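Local coordinates for protein erythrocyte binding antigen 140 (Plasmodium falciparum, PDB 4GF2) that probably binds a receptor on the host red-cell surface, through a region with two Duffy-binding-like domains, during erythrocyte invasion by the malaria parasite, at residues Arg481-Trp486 against Lys538-Tyr543. The protein carries 3 engineered substitutions. Numbering follows the deposited sequence.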
loop_
_atom_site.group_PDB
_atom_site.type_symbol
_atom_site.label_atom_id
_atom_site.label_comp_id
_atom_site.label_asym_id
_atom_site.label_seq_id
_atom_site.Cartn_x
_atom_site.Cartn_y
_atom_site.Cartn_z
ATOM N N ARG A 481 -22.943 4.153 -22.789
ATOM C CA ARG A 481 -21.603 4.439 -23.279
ATOM C C ARG A 481 -21.236 3.454 -24.377
ATOM O O ARG A 481 -20.618 3.826 -25.374
ATOM C CB ARG A 481 -20.583 4.357 -22.148
ATOM C CG ARG A 481 -20.899 5.251 -20.962
ATOM C CD ARG A 481 -19.698 5.393 -20.044
ATOM N NE ARG A 481 -19.023 4.117 -19.801
ATOM C CZ ARG A 481 -19.220 3.336 -18.740
ATOM N NH1 ARG A 481 -20.086 3.678 -17.792
ATOM N NH2 ARG A 481 -18.541 2.202 -18.627
ATOM N N TRP A 482 -21.624 2.197 -24.191
ATOM C CA TRP A 482 -21.298 1.148 -25.146
ATOM C C TRP A 482 -22.080 1.323 -26.435
ATOM O O TRP A 482 -21.533 1.169 -27.524
ATOM C CB TRP A 482 -21.582 -0.230 -24.546
ATOM C CG TRP A 482 -20.625 -0.599 -23.472
ATOM C CD1 TRP A 482 -19.546 0.126 -23.050
ATOM C CD2 TRP A 482 -20.646 -1.789 -22.677
ATOM N NE1 TRP A 482 -18.897 -0.539 -22.040
ATOM C CE2 TRP A 482 -19.553 -1.716 -21.793
ATOM C CE3 TRP A 482 -21.485 -2.906 -22.627
ATOM C CZ2 TRP A 482 -19.280 -2.717 -20.869
ATOM C CZ3 TRP A 482 -21.210 -3.897 -21.709
ATOM C CH2 TRP A 482 -20.116 -3.798 -20.843
ATOM N N PHE A 483 -23.362 1.640 -26.299
ATOM C CA PHE A 483 -24.235 1.839 -27.449
ATOM C C PHE A 483 -23.617 2.853 -28.409
ATOM O O PHE A 483 -23.531 2.612 -29.614
ATOM C CB PHE A 483 -25.609 2.329 -26.985
ATOM C CG PHE A 483 -26.660 2.332 -28.065
ATOM C CD1 PHE A 483 -26.458 1.669 -29.266
ATOM C CD2 PHE A 483 -27.853 3.007 -27.877
ATOM C CE1 PHE A 483 -27.428 1.678 -30.251
ATOM C CE2 PHE A 483 -28.825 3.018 -28.860
ATOM C CZ PHE A 483 -28.611 2.354 -30.048
ATOM N N LYS A 484 -23.184 3.987 -27.868
ATOM C CA LYS A 484 -22.530 5.016 -28.668
ATOM C C LYS A 484 -21.218 4.502 -29.255
ATOM O O LYS A 484 -20.899 4.778 -30.411
ATOM C CB LYS A 484 -22.274 6.271 -27.829
ATOM C CG LYS A 484 -20.891 6.865 -28.031
ATOM C CD LYS A 484 -20.756 8.228 -27.371
ATOM C CE LYS A 484 -19.316 8.504 -26.969
ATOM N NZ LYS A 484 -18.359 8.299 -28.091
ATOM N N GLU A 485 -20.455 3.761 -28.455
ATOM C CA GLU A 485 -19.201 3.181 -28.919
ATOM C C GLU A 485 -19.469 2.278 -30.118
ATOM O O GLU A 485 -18.691 2.241 -31.071
ATOM C CB GLU A 485 -18.523 2.385 -27.796
ATOM C CG GLU A 485 -17.114 1.892 -28.129
ATOM C CD GLU A 485 -16.489 1.070 -27.007
ATOM O OE1 GLU A 485 -17.090 0.987 -25.913
ATOM O OE2 GLU A 485 -15.392 0.507 -27.219
ATOM N N TRP A 486 -20.580 1.551 -30.060
ATOM C CA TRP A 486 -20.970 0.664 -31.146
ATOM C C TRP A 486 -21.295 1.475 -32.395
ATOM O O TRP A 486 -20.891 1.117 -33.501
ATOM C CB TRP A 486 -22.177 -0.179 -30.733
ATOM C CG TRP A 486 -22.702 -1.049 -31.828
ATOM C CD1 TRP A 486 -22.427 -2.367 -32.028
ATOM C CD2 TRP A 486 -23.599 -0.662 -32.875
ATOM N NE1 TRP A 486 -23.096 -2.828 -33.135
ATOM C CE2 TRP A 486 -23.823 -1.799 -33.674
ATOM C CE3 TRP A 486 -24.234 0.535 -33.217
ATOM C CZ2 TRP A 486 -24.649 -1.773 -34.792
ATOM C CZ3 TRP A 486 -25.056 0.559 -34.328
ATOM C CH2 TRP A 486 -25.255 -0.587 -35.102
ATOM N N LYS A 538 -30.962 -5.448 -31.185
ATOM C CA LYS A 538 -30.871 -5.834 -29.783
ATOM C C LYS A 538 -30.751 -4.604 -28.894
ATOM O O LYS A 538 -31.545 -4.410 -27.973
ATOM C CB LYS A 538 -29.666 -6.752 -29.552
ATOM C CG LYS A 538 -29.875 -8.191 -30.003
ATOM C CD LYS A 538 -28.676 -9.058 -29.638
ATOM C CE LYS A 538 -28.909 -10.525 -29.974
ATOM N NZ LYS A 538 -29.000 -10.765 -31.441
ATOM N N GLN A 539 -29.758 -3.772 -29.180
ATOM C CA GLN A 539 -29.462 -2.617 -28.340
ATOM C C GLN A 539 -30.554 -1.558 -28.398
ATOM O O GLN A 539 -30.844 -0.900 -27.400
ATOM C CB GLN A 539 -28.128 -2.009 -28.751
ATOM C CG GLN A 539 -26.949 -2.921 -28.486
ATOM C CD GLN A 539 -25.690 -2.421 -29.143
ATOM O OE1 GLN A 539 -24.807 -1.872 -28.487
ATOM N NE2 GLN A 539 -25.603 -2.601 -30.453
ATOM N N VAL A 540 -31.153 -1.389 -29.569
ATOM C CA VAL A 540 -32.260 -0.458 -29.722
ATOM C C VAL A 540 -33.421 -0.886 -28.835
ATOM O O VAL A 540 -34.081 -0.054 -28.210
ATOM C CB VAL A 540 -32.727 -0.385 -31.187
ATOM C CG1 VAL A 540 -34.162 0.121 -31.276
ATOM C CG2 VAL A 540 -31.792 0.503 -31.992
ATOM N N ASP A 541 -33.661 -2.191 -28.780
ATOM C CA ASP A 541 -34.769 -2.729 -28.005
ATOM C C ASP A 541 -34.570 -2.427 -26.527
ATOM O O ASP A 541 -35.506 -2.028 -25.836
ATOM C CB ASP A 541 -34.883 -4.238 -28.224
ATOM C CG ASP A 541 -36.151 -4.820 -27.636
ATOM O OD1 ASP A 541 -37.222 -4.193 -27.784
ATOM O OD2 ASP A 541 -36.077 -5.907 -27.026
ATOM N N LYS A 542 -33.346 -2.615 -26.046
ATOM C CA LYS A 542 -33.032 -2.358 -24.646
ATOM C C LYS A 542 -33.122 -0.871 -24.342
ATOM O O LYS A 542 -33.703 -0.469 -23.334
ATOM C CB LYS A 542 -31.633 -2.874 -24.300
ATOM C CG LYS A 542 -31.167 -2.482 -22.904
ATOM C CD LYS A 542 -29.808 -3.076 -22.575
ATOM C CE LYS A 542 -29.245 -2.490 -21.289
ATOM N NZ LYS A 542 -30.097 -2.786 -20.103
ATOM N N TYR A 543 -32.540 -0.058 -25.215
ATOM C CA TYR A 543 -32.562 1.385 -25.044
ATOM C C TYR A 543 -34.002 1.867 -24.926
ATOM O O TYR A 543 -34.315 2.721 -24.100
ATOM C CB TYR A 543 -31.872 2.067 -26.226
ATOM C CG TYR A 543 -31.963 3.575 -26.204
ATOM C CD1 TYR A 543 -33.077 4.231 -26.716
ATOM C CD2 TYR A 543 -30.936 4.345 -25.674
ATOM C CE1 TYR A 543 -33.166 5.610 -26.700
ATOM C CE2 TYR A 543 -31.013 5.724 -25.654
ATOM C CZ TYR A 543 -32.131 6.352 -26.169
ATOM O OH TYR A 543 -32.216 7.725 -26.151
#
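The ring of F483 takes Q539 over one face, where CE1 of F483 lies 4.0 Å from CB of Q539, and Y543 at its edge, where CD2 of F483 meets CD2 of Y543, also at 4.0 Å. The planes of F483 and Y543 are inclined at 56°, and CE2 of F483 also comes close to CB and CG of the tyrosine. W486, one turn further on, has the amide nitrogen NE2 of Q539 over one face, 3.4 Å from the indole plane and nearer its border than its middle.

This is antiparallel helix packing in the second Duffy-binding-like domain of the chain, between the long helices 478-508 and 518-548. Their local axes run at 146° and come no closer than 11.1 Å, a wide spacing that bulky side chains bridge. F483 and Q539 share most of the bridging; in F483, CG lies anti to the backbone N (chi1 -170°), sending the ring across to Q539, V540 and Y543. V540 adds a methyl, CG2, 4.2 Å from CZ of F483. Helix 563-570 also packs here, with L567 against F483 and A563 against Y543.

Q539 reaches over both F483 and W486 with an outstretched chain, its amide plane almost perpendicular to the W486 indole. Polar ends in this buried contact find their partners elsewhere: E535, one turn before Q539, accepts a hydrogen bond from NE1 of W486 and is also the main polar partner of the Q539 amide, while OH of Y543 bonds to the carbonyl O of K561. At the other end of the Q539 amide, OE1 rests against the 481-486 backbone, 3.9 Å from CA of F483.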